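Local structure of OsmC family protein (Rhodothermus marinus, 5CML) at residues Pro102-Gly107 with Val125-Thr130; Gln57-Leu62 with Ala246-Tyr251; His196-Gln201 with Phe221-Gln226. The protein probably hydrolyses carboxyl esters as a serine esterase, this chain being the esterase domain of a longer protein that also carries an OsmC domain. One frame throughout, in Å; residues are numbered along the deposited sequence.

Overall arrangement
All three interactions reach the same mixed sheet but differ in depth and chemistry. Interaction 1 is the core contact, ten of its twelve touching residues buried, and joins two adjacent parallel strands by a backbone ladder and apolar side chains. Interaction 2, centred about 9 Å away, sets helix 234-252 against the start of strand 59-65, partly buried and without a hydrogen bond between its segments. The two touch, Ala127 on Trp247 and Leu104 on Ala248. Interaction 3, centred about 20 Å from interaction 1, is partly buried, with five of ten touching residues exposed; where strand 192-196 meets edge strand 219-223, loop backbone, hydroxyls and a water join two backbone bonds and a smaller apolar contact.

Interaction 1 of 3, residues Pro102-Gly107 with Val125-Thr130; sequences PALLIG and VKAVAT
The flat groups of this contact are peptide units. Leu105 N reaches Ala127 O in the plane of that carbonyl at 3.1 Å, Gly107 N meets Ala129 O in plane likewise, and Ala129 N comes to Leu105 O nearly along the C=O axis at 2.9 Å. At Ala103 the geometry changes: Lys126 N donates to Ala103 O at 2.8 Å from above the carbonyl plane, 34° out of it, and Ala127 N adds a weak bond, so two consecutive amides grip one oxygen. The ladder, its strand axes 12° from parallel, pairs Leu104 to Gly107 with Ala127 to Thr130 in order. CA-H...O contacts lie between the rungs, Ile106 CA being 3.1 Å from Ala129 O. Leu105, its CG anti to the carbonyl carbon (chi1 -66°), crosses Val125 at about a right angle with CG 3.8 Å from Val125 CG2. An alanine in place of Leu105 would probably loosen this end of the pair, since the branch that meets both Val125 methyls would be gone. On the other face, Leu104 CD1 lies 4.1 Å from Ala127 CB. The pair belongs to a beta-alpha-beta unit of an alpha/beta-hydrolase sheet: helix 110-118 packs on Leu105, Val128 and Thr130, helix 234-252 on Leu104, Ile106, Ala127 and Ala129, and strand 30-36 flanks strand 104-108, which leads into a probable GxSxG nucleophile elbow.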
loop_
_atom_site.group_PDB
_atom_site.type_symbol
_atom_site.label_atom_id
_atom_site.label_comp_id
_atom_site.label_asym_id
_atom_site.label_seq_id
_atom_site.Cartn_x
_atom_site.Cartn_y
_atom_site.Cartn_z
ATOM N N PRO A 102 -10.274 -8.701 -3.322
ATOM C CA PRO A 102 -8.847 -8.719 -3.697
ATOM C C PRO A 102 -8.097 -9.868 -3.034
ATOM O O PRO A 102 -8.263 -10.143 -1.837
ATOM C CB PRO A 102 -8.329 -7.364 -3.205
ATOM C CG PRO A 102 -9.289 -6.996 -2.069
ATOM C CD PRO A 102 -10.631 -7.533 -2.503
ATOM N N ALA A 103 -7.268 -10.531 -3.829
ATOM C CA ALA A 103 -6.464 -11.644 -3.370
ATOM C C ALA A 103 -5.064 -11.177 -3.004
ATOM O O ALA A 103 -4.335 -11.911 -2.373
ATOM C CB ALA A 103 -6.391 -12.724 -4.435
ATOM N N LEU A 104 -4.716 -9.951 -3.384
ATOM C CA LEU A 104 -3.383 -9.389 -3.122
ATOM C C LEU A 104 -3.554 -7.977 -2.614
ATOM O O LEU A 104 -4.275 -7.177 -3.234
ATOM C CB LEU A 104 -2.526 -9.394 -4.398
ATOM C CG LEU A 104 -1.155 -8.703 -4.407
ATOM C CD1 LEU A 104 -0.207 -9.340 -3.444
ATOM C CD2 LEU A 104 -0.564 -8.732 -5.808
ATOM N N LEU A 105 -2.934 -7.674 -1.470
ATOM C CA LEU A 105 -2.828 -6.309 -0.992
ATOM C C LEU A 105 -1.398 -5.845 -1.170
ATOM O O LEU A 105 -0.465 -6.569 -0.819
ATOM C CB LEU A 105 -3.203 -6.209 0.487
ATOM C CG LEU A 105 -4.650 -6.495 0.843
ATOM C CD1 LEU A 105 -4.861 -6.290 2.379
ATOM C CD2 LEU A 105 -5.657 -5.659 0.043
ATOM N N ILE A 106 -1.250 -4.620 -1.657
ATOM C CA ILE A 106 0.049 -3.984 -1.849
ATOM C C ILE A 106 0.010 -2.625 -1.182
ATOM O O ILE A 106 -0.926 -1.857 -1.406
ATOM C CB ILE A 106 0.389 -3.776 -3.354
ATOM C CG1 ILE A 106 0.159 -5.050 -4.168
ATOM C CG2 ILE A 106 1.820 -3.251 -3.505
ATOM C CD1 ILE A 106 0.083 -4.802 -5.705
ATOM N N GLY A 107 1.028 -2.303 -0.388
ATOM C CA GLY A 107 1.083 -1.004 0.247
ATOM C C GLY A 107 2.452 -0.364 0.156
ATOM O O GLY A 107 3.453 -0.999 0.452
ATOM N N VAL A 125 -7.859 -12.337 1.076
ATOM C CA VAL A 125 -6.500 -11.888 0.757
ATOM C C VAL A 125 -5.558 -13.062 0.962
ATOM O O VAL A 125 -5.495 -13.626 2.054
ATOM C CB VAL A 125 -6.063 -10.675 1.638
ATOM C CG1 VAL A 125 -4.566 -10.349 1.501
ATOM C CG2 VAL A 125 -6.945 -9.456 1.347
ATOM N N LYS A 126 -4.803 -13.399 -0.085
ATOM C CA LYS A 126 -3.932 -14.572 -0.068
ATOM C C LYS A 126 -2.460 -14.202 0.048
ATOM O O LYS A 126 -1.627 -15.061 0.286
ATOM C CB LYS A 126 -4.152 -15.409 -1.331
ATOM C CG LYS A 126 -5.592 -15.888 -1.500
ATOM C CD LYS A 126 -6.004 -16.849 -0.388
ATOM C CE LYS A 126 -7.445 -17.361 -0.564
ATOM N NZ LYS A 126 -8.188 -17.436 0.745
ATOM N N ALA A 127 -2.138 -12.936 -0.146
ATOM C CA ALA A 127 -0.742 -12.489 -0.143
ATOM C C ALA A 127 -0.676 -10.992 0.075
ATOM O O ALA A 127 -1.604 -10.267 -0.305
ATOM C CB ALA A 127 -0.035 -12.869 -1.454
ATOM N N VAL A 128 0.388 -10.537 0.745
ATOM C CA VAL A 128 0.567 -9.124 1.044
ATOM C C VAL A 128 1.983 -8.724 0.714
ATOM O O VAL A 128 2.924 -9.463 1.018
ATOM C CB VAL A 128 0.297 -8.808 2.541
ATOM C CG1 VAL A 128 0.514 -7.306 2.862
ATOM C CG2 VAL A 128 -1.089 -9.291 2.960
ATOM N N ALA A 129 2.138 -7.547 0.116
ATOM C CA ALA A 129 3.454 -7.042 -0.265
ATOM C C ALA A 129 3.517 -5.558 0.086
ATOM O O ALA A 129 2.531 -4.817 -0.105
ATOM C CB ALA A 129 3.727 -7.256 -1.752
ATOM N N THR A 130 4.661 -5.115 0.599
ATOM C CA THR A 130 4.828 -3.709 0.919
ATOM C C THR A 130 6.143 -3.169 0.405
ATOM O O THR A 130 7.079 -3.927 0.160
ATOM C CB THR A 130 4.755 -3.447 2.452
ATOM O OG1 THR A 130 5.818 -4.133 3.113
ATOM C CG2 THR A 130 3.423 -3.917 3.019
#

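Interaction 2 of 3, residues Gln57-Leu62 with Ala246-Tyr251; sequences QGYAVL and AWARRY
Tyr59 points its hydroxyl end at the flank of helix 234-252, and the other groups are best located from its ring. With CG anti to the carbonyl carbon (chi1 -65°), the ring reaches out from the beginning of strand 59-65, and its edge is turned to the helix: Arg249 N lies near the ring plane, 3.0 Å from Tyr59 OH, at an angle too poor for a hydrogen bond. Ala248 CB approaches the same end obliquely, 4.2 Å from Tyr59 CZ and 3.4 Å from Tyr59 OH. The polar partner of that hydroxyl is instead the carbonyl oxygen of Gly245, one turn back on the helix.

Gln57 runs beside the tyrosine, its chain extended beyond CG, and brings its amide to the same helix. Gln57 OE1 comes to 3.0 Å from Ala246 N, again without acceptable hydrogen-bond geometry, while Gln57 NE2 is bonded to Glu242 O. Arg249, with CG anti to the backbone N and the chain bent at chi3 (-79°), swings its guanidinium back edge-on to the Gln57 backbone, Gln57 CA lying in its plane; the modelled end of the group comes too close to the Gln57 carbonyl to bear interpretation. Gly58, at a positive phi of 101°, closes the preceding helix 45-56 with a Schellman motif and turns the chain from Gln57 into the strand.

The chemistry is thus one of side chains from the turn between helix 45-56 and strand 59-65 bonding to helix backbone carbonyls: Tyr59 and Gln57 each secure a separate carbonyl, of Gly245 and Glu242, and the small side chain of Ala248 probably allows the tyrosine hydroxyl its close approach to the helix.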
loop_
_atom_site.group_PDB
_atom_site.type_symbol
_atom_site.label_atom_id
_atom_site.label_comp_id
_atom_site.label_asym_id
_atom_site.label_seq_id
_atom_site.Cartn_x
_atom_site.Cartn_y
_atom_site.Cartn_z
ATOM N N GLN A 57 1.188 -9.230 -16.347
ATOM C CA GLN A 57 1.152 -10.588 -15.830
ATOM C C GLN A 57 -0.263 -11.081 -15.577
ATOM O O GLN A 57 -0.455 -12.192 -15.061
ATOM C CB GLN A 57 1.961 -10.674 -14.534
ATOM C CG GLN A 57 3.442 -10.487 -14.760
ATOM C CD GLN A 57 4.243 -10.775 -13.521
ATOM O OE1 GLN A 57 3.937 -11.698 -12.772
ATOM N NE2 GLN A 57 5.263 -9.982 -13.290
ATOM N N GLY A 58 -1.250 -10.260 -15.918
ATOM C CA GLY A 58 -2.637 -10.683 -15.847
ATOM C C GLY A 58 -3.420 -10.206 -14.638
ATOM O O GLY A 58 -4.579 -10.585 -14.458
ATOM N N TYR A 59 -2.802 -9.379 -13.800
ATOM C CA TYR A 59 -3.503 -8.830 -12.635
ATOM C C TYR A 59 -4.350 -7.628 -13.000
ATOM O O TYR A 59 -4.040 -6.903 -13.950
ATOM C CB TYR A 59 -2.512 -8.387 -11.555
ATOM C CG TYR A 59 -1.700 -9.472 -10.915
ATOM C CD1 TYR A 59 -0.522 -9.919 -11.494
ATOM C CD2 TYR A 59 -2.074 -10.003 -9.686
ATOM C CE1 TYR A 59 0.248 -10.892 -10.877
ATOM C CE2 TYR A 59 -1.323 -10.975 -9.060
ATOM C CZ TYR A 59 -0.154 -11.419 -9.667
ATOM O OH TYR A 59 0.605 -12.391 -9.069
ATOM N N ALA A 60 -5.416 -7.408 -12.231
ATOM C CA ALA A 60 -6.080 -6.119 -12.218
ATOM C C ALA A 60 -5.641 -5.416 -10.959
ATOM O O ALA A 60 -5.497 -6.058 -9.922
ATOM C CB ALA A 60 -7.624 -6.271 -12.272
ATOM N N VAL A 61 -5.454 -4.105 -11.043
ATOM C CA VAL A 61 -4.901 -3.332 -9.922
ATOM C C VAL A 61 -5.756 -2.099 -9.636
ATOM O O VAL A 61 -5.949 -1.254 -10.525
ATOM C CB VAL A 61 -3.445 -2.865 -10.212
ATOM C CG1 VAL A 61 -2.878 -2.139 -9.009
ATOM C CG2 VAL A 61 -2.517 -4.031 -10.565
ATOM N N LEU A 62 -6.264 -2.002 -8.407
ATOM C CA LEU A 62 -6.954 -0.796 -7.956
ATOM C C LEU A 62 -5.945 0.060 -7.193
ATOM O O LEU A 62 -5.524 -0.279 -6.080
ATOM C CB LEU A 62 -8.158 -1.125 -7.074
ATOM C CG LEU A 62 -9.015 0.075 -6.640
ATOM C CD1 LEU A 62 -9.745 0.696 -7.842
ATOM C CD2 LEU A 62 -10.018 -0.334 -5.594
ATOM N N ALA A 246 5.317 -11.866 -10.090
ATOM C CA ALA A 246 5.795 -13.242 -10.181
ATOM C C ALA A 246 5.653 -13.968 -8.843
ATOM O O ALA A 246 5.257 -15.133 -8.780
ATOM C CB ALA A 246 7.266 -13.254 -10.668
ATOM N N TRP A 247 6.002 -13.271 -7.768
ATOM C CA TRP A 247 5.913 -13.850 -6.445
ATOM C C TRP A 247 4.478 -14.176 -6.055
ATOM O O TRP A 247 4.188 -15.258 -5.581
ATOM C CB TRP A 247 6.536 -12.904 -5.430
ATOM C CG TRP A 247 6.372 -13.325 -4.034
ATOM C CD1 TRP A 247 7.139 -14.234 -3.351
ATOM C CD2 TRP A 247 5.370 -12.875 -3.120
ATOM N NE1 TRP A 247 6.670 -14.375 -2.063
ATOM C CE2 TRP A 247 5.594 -13.539 -1.893
ATOM C CE3 TRP A 247 4.319 -11.959 -3.212
ATOM C CZ2 TRP A 247 4.803 -13.317 -0.773
ATOM C CZ3 TRP A 247 3.535 -11.736 -2.088
ATOM C CH2 TRP A 247 3.779 -12.419 -0.895
ATOM N N ALA A 248 3.583 -13.235 -6.263
ATOM C CA ALA A 248 2.233 -13.408 -5.786
ATOM C C ALA A 248 1.458 -14.461 -6.568
ATOM O O ALA A 248 0.480 -14.992 -6.067
ATOM C CB ALA A 248 1.481 -12.061 -5.810
ATOM N N ARG A 249 1.899 -14.779 -7.779
ATOM C CA ARG A 249 1.212 -15.762 -8.600
ATOM C C ARG A 249 1.160 -17.141 -7.914
ATOM O O ARG A 249 0.231 -17.914 -8.143
ATOM C CB ARG A 249 1.899 -15.866 -9.964
ATOM C CG ARG A 249 1.130 -16.659 -10.976
ATOM C CD ARG A 249 1.911 -16.758 -12.264
ATOM N NE ARG A 249 1.760 -15.518 -13.003
ATOM C CZ ARG A 249 0.666 -15.213 -13.699
ATOM N NH1 ARG A 249 -0.352 -16.060 -13.753
ATOM N NH2 ARG A 249 0.587 -14.064 -14.337
ATOM N N ARG A 250 2.144 -17.429 -7.062
ATOM C CA ARG A 250 2.185 -18.692 -6.308
ATOM C C ARG A 250 0.953 -18.847 -5.407
ATOM O O ARG A 250 0.510 -19.967 -5.111
ATOM C CB ARG A 250 3.464 -18.757 -5.464
ATOM C CG ARG A 250 3.666 -20.039 -4.631
ATOM C CD ARG A 250 3.768 -21.271 -5.524
ATOM N NE ARG A 250 3.958 -22.527 -4.791
ATOM C CZ ARG A 250 2.966 -23.259 -4.287
ATOM N NH1 ARG A 250 1.698 -22.864 -4.413
ATOM N NH2 ARG A 250 3.238 -24.391 -3.650
ATOM N N TYR A 251 0.381 -17.717 -5.007
ATOM C CA TYR A 251 -0.614 -17.689 -3.918
ATOM C C TYR A 251 -2.014 -17.276 -4.332
ATOM O O TYR A 251 -2.994 -17.640 -3.663
ATOM C CB TYR A 251 -0.131 -16.743 -2.815
ATOM C CG TYR A 251 1.231 -17.141 -2.327
ATOM C CD1 TYR A 251 1.418 -18.359 -1.701
ATOM C CD2 TYR A 251 2.328 -16.322 -2.529
ATOM C CE1 TYR A 251 2.663 -18.750 -1.265
ATOM C CE2 TYR A 251 3.579 -16.691 -2.093
ATOM C CZ TYR A 251 3.743 -17.910 -1.483
ATOM O OH TYR A 251 4.984 -18.279 -1.061
#

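Interaction 3 of 3, residues His196-Gln201 with Phe221-Gln226; sequences HSPTDQ and FVSLDQ
Two backbone hydrogen bonds make the first shell. His196 N donates to Val222 O at 3.2 Å, nearly along the C=O axis, and Leu224 N to His196 O at 3.0 Å from 50° above the carbonyl plane, so this second bond departs from sheet geometry where strand 219-223 ends. His196 CB sits at the edge of the Phe221 ring, in its plane, 3.8 Å from Phe221 CE1. Further along, Ser197 CB meets Leu224 CB at 3.8 Å, and Thr199 crosses Gln226 at about a right angle, CG2 against the amide.

Two ST turns shape the loops that leave this parallel edge pair of the alpha/beta-hydrolase sheet. Thr199 N bonds to Ser197 OG at 3.0 Å, within a type I turn from Ser197 to Asp200, and Asp225 N bonds to Ser223 OG. Ser197 OG is also bonded to Ala227 O. A water links the loops, 2.9 Å from Thr199 OG1 and donating to Gln226 O.

In the next shell, Asp200 OD1 accepts from the backbone N of both Ile202 and Val203, which fixes the carboxylate, while OD2 is bonded to His229 ND1, consistent with the acid and base of a Ser-His-Asp triad. His196 NE2 bonds to Val203 O, and Leu224 packs on Phe239 and Val240 of helix 234-252.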
loop_
_atom_site.group_PDB
_atom_site.type_symbol
_atom_site.label_atom_id
_atom_site.label_comp_id
_atom_site.label_asym_id
_atom_site.label_seq_id
_atom_site.Cartn_x
_atom_site.Cartn_y
_atom_site.Cartn_z
ATOM N N HIS A 196 12.409 -3.021 0.273
ATOM C CA HIS A 196 12.917 -1.835 0.931
ATOM C C HIS A 196 14.287 -1.493 0.397
ATOM O O HIS A 196 15.093 -2.384 0.153
ATOM C CB HIS A 196 13.006 -2.057 2.438
ATOM C CG HIS A 196 12.733 -0.838 3.264
ATOM N ND1 HIS A 196 11.663 -0.765 4.127
ATOM C CD2 HIS A 196 13.402 0.336 3.391
ATOM C CE1 HIS A 196 11.674 0.403 4.748
ATOM N NE2 HIS A 196 12.719 1.090 4.323
ATOM N N SER A 197 14.559 -0.200 0.260
ATOM C CA SER A 197 15.884 0.255 -0.127
ATOM C C SER A 197 16.786 0.476 1.072
ATOM O O SER A 197 16.401 1.161 2.024
ATOM C CB SER A 197 15.804 1.551 -0.889
ATOM O OG SER A 197 17.100 2.037 -1.104
ATOM N N PRO A 198 18.003 -0.072 1.009
ATOM C CA PRO A 198 18.935 0.189 2.114
ATOM C C PRO A 198 19.273 1.668 2.202
ATOM O O PRO A 198 19.655 2.116 3.265
ATOM C CB PRO A 198 20.165 -0.664 1.768
ATOM C CG PRO A 198 19.985 -1.124 0.403
ATOM C CD PRO A 198 18.541 -1.047 0.046
ATOM N N THR A 199 19.109 2.406 1.107
ATOM C CA THR A 199 19.453 3.828 1.081
ATOM C C THR A 199 18.225 4.734 1.275
ATOM O O THR A 199 18.298 5.941 1.057
ATOM C CB THR A 199 20.181 4.208 -0.242
ATOM O OG1 THR A 199 19.347 3.929 -1.366
ATOM C CG2 THR A 199 21.455 3.413 -0.388
ATOM N N ASP A 200 17.109 4.158 1.721
ATOM C CA ASP A 200 15.904 4.925 2.021
ATOM C C ASP A 200 16.191 5.941 3.125
ATOM O O ASP A 200 16.628 5.576 4.216
ATOM C CB ASP A 200 14.763 3.966 2.416
ATOM C CG ASP A 200 13.367 4.623 2.420
ATOM O OD1 ASP A 200 13.220 5.806 2.802
ATOM O OD2 ASP A 200 12.397 3.918 2.047
ATOM N N GLN A 201 15.946 7.215 2.824
ATOM C CA GLN A 201 16.225 8.317 3.754
ATOM C C GLN A 201 15.023 8.723 4.602
ATOM O O GLN A 201 15.152 9.551 5.524
ATOM C CB GLN A 201 16.708 9.541 2.977
ATOM C CG GLN A 201 18.061 9.359 2.319
ATOM C CD GLN A 201 18.386 10.496 1.371
ATOM O OE1 GLN A 201 18.442 10.312 0.154
ATOM N NE2 GLN A 201 18.591 11.678 1.921
ATOM N N PHE A 221 12.029 -10.963 1.547
ATOM C CA PHE A 221 12.562 -9.615 1.501
ATOM C C PHE A 221 13.356 -9.406 0.216
ATOM O O PHE A 221 14.214 -10.209 -0.093
ATOM C CB PHE A 221 13.495 -9.318 2.695
ATOM C CG PHE A 221 14.219 -8.027 2.536
ATOM C CD1 PHE A 221 13.577 -6.836 2.811
ATOM C CD2 PHE A 221 15.507 -7.985 2.020
ATOM C CE1 PHE A 221 14.210 -5.629 2.603
ATOM C CE2 PHE A 221 16.142 -6.785 1.802
ATOM C CZ PHE A 221 15.508 -5.605 2.085
ATOM N N VAL A 222 13.072 -8.324 -0.499
ATOM C CA VAL A 222 13.834 -7.953 -1.687
ATOM C C VAL A 222 14.417 -6.556 -1.515
ATOM O O VAL A 222 13.707 -5.579 -1.226
ATOM C CB VAL A 222 12.946 -8.037 -2.959
ATOM C CG1 VAL A 222 13.640 -7.400 -4.203
ATOM C CG2 VAL A 222 12.607 -9.480 -3.200
ATOM N N SER A 223 15.731 -6.483 -1.673
ATOM C CA SER A 223 16.453 -5.234 -1.580
ATOM C C SER A 223 16.281 -4.350 -2.815
ATOM O O SER A 223 16.407 -4.824 -3.962
ATOM C CB SER A 223 17.942 -5.523 -1.359
ATOM O OG SER A 223 18.684 -4.330 -1.349
ATOM N N LEU A 224 16.023 -3.063 -2.590
ATOM C CA LEU A 224 15.926 -2.091 -3.698
ATOM C C LEU A 224 17.232 -1.298 -3.934
ATOM O O LEU A 224 17.223 -0.264 -4.596
ATOM C CB LEU A 224 14.768 -1.116 -3.448
ATOM C CG LEU A 224 13.394 -1.769 -3.320
ATOM C CD1 LEU A 224 12.267 -0.740 -3.146
ATOM C CD2 LEU A 224 13.138 -2.637 -4.540
ATOM N N ASP A 225 18.340 -1.812 -3.415
ATOM C CA ASP A 225 19.696 -1.286 -3.685
ATOM C C ASP A 225 19.819 0.236 -3.458
ATOM O O ASP A 225 19.905 0.675 -2.303
ATOM C CB ASP A 225 20.105 -1.679 -5.108
ATOM C CG ASP A 225 21.565 -1.432 -5.391
ATOM O OD1 ASP A 225 22.335 -1.127 -4.438
ATOM O OD2 ASP A 225 21.945 -1.582 -6.578
ATOM N N GLN A 226 19.813 1.038 -4.520
ATOM C CA GLN A 226 20.037 2.491 -4.406
ATOM C C GLN A 226 18.765 3.325 -4.613
ATOM O O GLN A 226 18.823 4.533 -4.812
ATOM C CB GLN A 226 21.088 2.950 -5.426
ATOM C CG GLN A 226 22.466 2.319 -5.286
ATOM C CD GLN A 226 23.163 2.688 -3.990
ATOM O OE1 GLN A 226 23.606 1.818 -3.244
ATOM N NE2 GLN A 226 23.276 3.983 -3.723
HETATM O O HOH W 1 18.752 6.313 -2.904
#